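Local coordinates for protein HOBA (PDB 2UVP) that is required for the initiation of DNA replication and increases the binding of DnaA to the oriC region, at residues G128-T131 against I132-K136; D90-S94 against S95-K99. All coordinates share one frame; numbering follows the deposited sequence.

Interaction 1 of 2, residues G128-T131 against I132-K136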
loop_
_atom_site.group_PDB
_atom_site.type_symbol
_atom_site.label_atom_id
_atom_site.label_comp_id
_atom_site.label_asym_id
_atom_site.label_seq_id
_atom_site.Cartn_x
_atom_site.Cartn_y
_atom_site.Cartn_z
ATOM N N GLY A 128 -7.990 17.870 11.938
ATOM C CA GLY A 128 -8.740 17.824 10.690
ATOM C C GLY A 128 -9.748 16.683 10.663
ATOM O O GLY A 128 -10.886 16.858 10.230
ATOM N N LEU A 129 -9.327 15.511 11.141
ATOM C CA LEU A 129 -10.246 14.382 11.267
ATOM C C LEU A 129 -11.334 14.706 12.290
ATOM O O LEU A 129 -12.508 14.454 12.052
ATOM C CB LEU A 129 -9.493 13.101 11.659
ATOM C CG LEU A 129 -10.353 11.819 11.715
ATOM C CD1 LEU A 129 -11.020 11.509 10.357
ATOM C CD2 LEU A 129 -9.507 10.656 12.205
ATOM N N LYS A 130 -10.940 15.281 13.430
ATOM C CA LYS A 130 -11.913 15.648 14.451
ATOM C C LYS A 130 -12.992 16.545 13.858
ATOM O O LYS A 130 -14.172 16.294 14.039
ATOM C CB LYS A 130 -11.230 16.316 15.649
ATOM C CG LYS A 130 -12.168 16.567 16.815
ATOM C CD LYS A 130 -11.554 16.097 18.135
ATOM C CE LYS A 130 -10.834 17.214 18.862
ATOM N NZ LYS A 130 -10.953 17.038 20.349
ATOM N N THR A 131 -12.570 17.559 13.108
ATOM C CA THR A 131 -13.499 18.486 12.469
ATOM C C THR A 131 -14.463 17.772 11.517
ATOM O O THR A 131 -15.642 18.095 11.461
ATOM C CB THR A 131 -12.717 19.613 11.740
ATOM O OG1 THR A 131 -11.898 20.309 12.694
ATOM C CG2 THR A 131 -13.658 20.602 11.087
ATOM N N ILE A 132 -13.959 16.789 10.778
ATOM C CA ILE A 132 -14.780 16.056 9.826
ATOM C C ILE A 132 -15.829 15.216 10.568
ATOM O O ILE A 132 -17.016 15.203 10.212
ATOM C CB ILE A 132 -13.878 15.205 8.886
ATOM C CG1 ILE A 132 -13.496 16.046 7.667
ATOM C CG2 ILE A 132 -14.565 13.921 8.455
ATOM C CD1 ILE A 132 -12.388 15.465 6.839
ATOM N N LEU A 133 -15.385 14.552 11.630
ATOM C CA LEU A 133 -16.269 13.685 12.390
ATOM C C LEU A 133 -17.313 14.503 13.149
ATOM O O LEU A 133 -18.412 14.023 13.396
ATOM C CB LEU A 133 -15.454 12.778 13.314
ATOM C CG LEU A 133 -14.504 11.818 12.578
ATOM C CD1 LEU A 133 -13.746 10.972 13.570
ATOM C CD2 LEU A 133 -15.231 10.943 11.562
ATOM N N LEU A 134 -16.954 15.742 13.484
ATOM C CA LEU A 134 -17.867 16.719 14.107
ATOM C C LEU A 134 -18.935 17.269 13.149
ATOM O O LEU A 134 -19.903 17.910 13.588
ATOM C CB LEU A 134 -17.048 17.881 14.671
ATOM C CG LEU A 134 -16.911 18.155 16.177
ATOM C CD1 LEU A 134 -17.268 16.974 17.079
ATOM C CD2 LEU A 134 -15.519 18.672 16.499
ATOM N N SER A 135 -18.753 17.018 11.851
ATOM C CA SER A 135 -19.608 17.590 10.812
ATOM C C SER A 135 -21.027 17.006 10.770
ATOM O O SER A 135 -21.383 16.157 11.587
ATOM C CB SER A 135 -18.930 17.472 9.441
ATOM O OG SER A 135 -19.033 16.156 8.921
ATOM N N LYS A 136 -21.822 17.488 9.816
ATOM C CA LYS A 136 -23.209 17.074 9.616
ATOM C C LYS A 136 -23.295 15.656 9.058
ATOM O O LYS A 136 -24.328 14.994 9.191
ATOM C CB LYS A 136 -23.933 18.022 8.632
ATOM C CG LYS A 136 -23.295 19.410 8.453
ATOM C CD LYS A 136 -22.160 19.386 7.404
ATOM C CE LYS A 136 -21.057 20.391 7.736
ATOM N NZ LYS A 136 -20.541 20.240 9.128
#
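Ile-132 sits one turn beyond Gly-128 in the short helix 127-133, the crossover helix of the beta-alpha-beta unit that runs from strand 116-121 to strand 139-143. One flank of this helix packs on the sheet, while Lys-130, Thr-131 and Leu-134 lie on its more exposed side. The backbone N of Ile-132 donates to Gly-128 O over 3.1 Å, with the donor tilted out of the carbonyl plane, while its CB and CG1 lie against the same carbonyl, and the side chain reaches Phe-118 of the sheet and Ser-105 of helix 102-112. Leu-129 and Leu-133 add a side-chain contact to their backbone bond. The bond from Leu-133 N to Leu-129 O is short, 2.9 Å, and straight, with an N-H...O angle of 163°. With CG of Leu-129 anti to its backbone N (chi1 -176°), the branch point of that leucine is carried up to CD1 of Leu-133, 4.0 Å away, and meets it at a slant. Both leucines continue onto His-120, so the pair faces the sheet. On the outer side, Leu-134 N donates to Lys-130 O, and CD2 of Leu-134 runs alongside the aliphatic part of Lys-130, 4.0 Å from its CG. Thr-131 is solvent-exposed, yet its OG1 is hydrogen-bonded to Glu-127 O one turn back and its side chain touches Ala-102. Where the chain leaves the helix, Ile-132 O accepts twice from Ser-135: from N at 3.0 Å and from OG at 2.6 Å, the hydroxyl lying in the carbonyl plane.

Interaction 2 of 2, residues D90-S94 against S95-K99; sequences DFNAS and SFYPK
The ring of Phe-91 forms the apolar centre, with Tyr-97, Pro-98 and Phe-96 gathered round it. CD1 of Tyr-97 lies over one face of the phenyl ring, toward its rim and 4.0 Å from Phe-91 CD2; the two rings are oblique, their planes 51° apart. Pro-98 presents CD to Phe-91 CZ at 3.8 Å, and that same CD sits over a face of the Tyr-97 ring, so the proline wedges against both aromatics. Phe-96 adds its CB near Phe-91 CE1. Phe-91 also meets Phe-118 and Ile-109, which sets the cluster between the sheet and helix 102-112.

In the loop that follows strand 88-90, the chain is bent by two consecutive type I beta turns, Phe-91 to Ser-94 and Ser-94 to Tyr-97. Ser-94 is the joint between them. Its chi1 of 85° places OG between its own N and carbonyl carbon, where the hydroxyl donates to Phe-91 O at 3.3 Å and accepts from Phe-96 N at 3.2 Å, the latter an ST turn. Phe-91 O takes a second bond from Ser-94 N, and Tyr-97 N closes the second turn onto Ser-94 O, approaching from above the carbonyl plane.

At the end of strand 88-90, Asp-90 OD1 accepts from Ala-93 N at 3.0 Å, an Asx motif in which the donor stands well above the carboxylate plane. Toward the polar edge, a water donates to Asn-92 O at 2.7 Å and to Ser-94 O at 2.8 Å, and accepts a weak bond from Lys-99 NZ.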
loop_
_atom_site.group_PDB
_atom_site.type_symbol
_atom_site.label_atom_id
_atom_site.label_comp_id
_atom_site.label_asym_id
_atom_site.label_seq_id
_atom_site.Cartn_x
_atom_site.Cartn_y
_atom_site.Cartn_z
ATOM N N ASP A 90 -11.788 2.745 1.877
ATOM C CA ASP A 90 -10.684 2.975 2.795
ATOM C C ASP A 90 -10.406 4.484 2.842
ATOM O O ASP A 90 -9.761 5.049 1.953
ATOM C CB ASP A 90 -9.444 2.186 2.351
ATOM C CG ASP A 90 -8.238 2.399 3.266
ATOM O OD1 ASP A 90 -8.220 3.366 4.063
ATOM O OD2 ASP A 90 -7.287 1.586 3.145
ATOM N N PHE A 91 -10.913 5.135 3.884
ATOM C CA PHE A 91 -10.760 6.568 4.024
ATOM C C PHE A 91 -9.333 6.964 4.407
ATOM O O PHE A 91 -8.830 7.983 3.911
ATOM C CB PHE A 91 -11.804 7.108 5.021
ATOM C CG PHE A 91 -11.834 8.618 5.130
ATOM C CD1 PHE A 91 -11.867 9.416 3.996
ATOM C CD2 PHE A 91 -11.895 9.231 6.381
ATOM C CE1 PHE A 91 -11.902 10.813 4.100
ATOM C CE2 PHE A 91 -11.937 10.627 6.496
ATOM C CZ PHE A 91 -11.944 11.416 5.348
ATOM N N ASN A 92 -8.667 6.160 5.247
ATOM C CA ASN A 92 -7.256 6.408 5.602
ATOM C C ASN A 92 -6.434 6.600 4.349
ATOM O O ASN A 92 -5.522 7.410 4.342
ATOM C CB ASN A 92 -6.604 5.242 6.371
ATOM C CG ASN A 92 -6.826 5.300 7.894
ATOM O OD1 ASN A 92 -6.030 4.750 8.674
ATOM N ND2 ASN A 92 -7.892 5.902 8.307
ATOM N N ALA A 93 -6.746 5.820 3.308
ATOM C CA ALA A 93 -5.892 5.735 2.131
ATOM C C ALA A 93 -6.274 6.778 1.084
ATOM O O ALA A 93 -5.591 6.941 0.078
ATOM C CB ALA A 93 -5.963 4.357 1.523
ATOM N N SER A 94 -7.369 7.478 1.302
ATOM C CA SER A 94 -7.860 8.338 0.223
ATOM C C SER A 94 -7.169 9.695 0.217
ATOM O O SER A 94 -6.625 10.139 1.224
ATOM C CB SER A 94 -9.366 8.487 0.298
ATOM O OG SER A 94 -9.712 9.515 1.180
ATOM N N SER A 95 -7.189 10.353 -0.940
ATOM C CA SER A 95 -6.576 11.662 -1.071
ATOM C C SER A 95 -7.353 12.722 -0.275
ATOM O O SER A 95 -6.874 13.839 -0.114
ATOM C CB SER A 95 -6.493 12.044 -2.552
ATOM O OG SER A 95 -5.770 11.061 -3.292
ATOM N N PHE A 96 -8.535 12.371 0.230
ATOM C CA PHE A 96 -9.378 13.339 0.956
ATOM C C PHE A 96 -9.174 13.258 2.447
ATOM O O PHE A 96 -9.747 14.052 3.191
ATOM C CB PHE A 96 -10.862 13.142 0.646
ATOM C CG PHE A 96 -11.136 12.896 -0.799
ATOM C CD1 PHE A 96 -10.386 13.545 -1.780
ATOM C CD2 PHE A 96 -12.107 11.992 -1.182
ATOM C CE1 PHE A 96 -10.631 13.292 -3.151
ATOM C CE2 PHE A 96 -12.363 11.736 -2.537
ATOM C CZ PHE A 96 -11.625 12.398 -3.516
ATOM N N TYR A 97 -8.391 12.282 2.897
ATOM C CA TYR A 97 -8.122 12.190 4.318
ATOM C C TYR A 97 -7.496 13.511 4.766
ATOM O O TYR A 97 -6.547 13.980 4.138
ATOM C CB TYR A 97 -7.193 11.031 4.629
ATOM C CG TYR A 97 -7.071 10.788 6.106
ATOM C CD1 TYR A 97 -7.919 9.892 6.760
ATOM C CD2 TYR A 97 -6.107 11.466 6.859
ATOM C CE1 TYR A 97 -7.790 9.659 8.140
ATOM C CE2 TYR A 97 -5.985 11.253 8.232
ATOM C CZ TYR A 97 -6.830 10.347 8.858
ATOM O OH TYR A 97 -6.698 10.152 10.221
ATOM N N PRO A 98 -8.051 14.123 5.827
ATOM C CA PRO A 98 -7.599 15.451 6.237
ATOM C C PRO A 98 -6.319 15.368 7.036
ATOM O O PRO A 98 -6.334 14.978 8.209
ATOM C CB PRO A 98 -8.741 15.945 7.119
ATOM C CG PRO A 98 -9.286 14.678 7.737
ATOM C CD PRO A 98 -9.144 13.620 6.685
ATOM N N LYS A 99 -5.214 15.677 6.387
ATOM C CA LYS A 99 -3.988 15.979 7.102
ATOM C C LYS A 99 -4.040 17.449 7.507
ATOM O O LYS A 99 -3.826 17.783 8.677
ATOM C CB LYS A 99 -2.771 15.646 6.243
ATOM C CG LYS A 99 -2.369 14.194 6.388
ATOM C CD LYS A 99 -2.393 13.450 5.073
ATOM C CE LYS A 99 -2.362 11.946 5.332
ATOM N NZ LYS A 99 -2.722 11.133 4.130
HETATM O O HOH W 1 -4.448 9.200 2.697
#

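How the interactions relate
Followed from the N terminus, interaction 2 comes first, closing two tight turns between the end of strand 88-90 and helix 102-112. The chain then passes through that helix and strand 116-121 before interaction 1 spans the body of helix 127-133 and its exit, ahead of strand 139-143. The two are in series, neither nesting nor crossing, yet they touch with centres about 13 Å apart. Pro-98 CG packs 3.3 Å from Ile-132 CD1, and Tyr-97 OH rests 3.5 Å from Leu-129 CD2. Side chains from residues 90-99 thus bring the loop after strand 88-90 against the crossover helix, and both interactions pack on Phe-118 of strand 116-121.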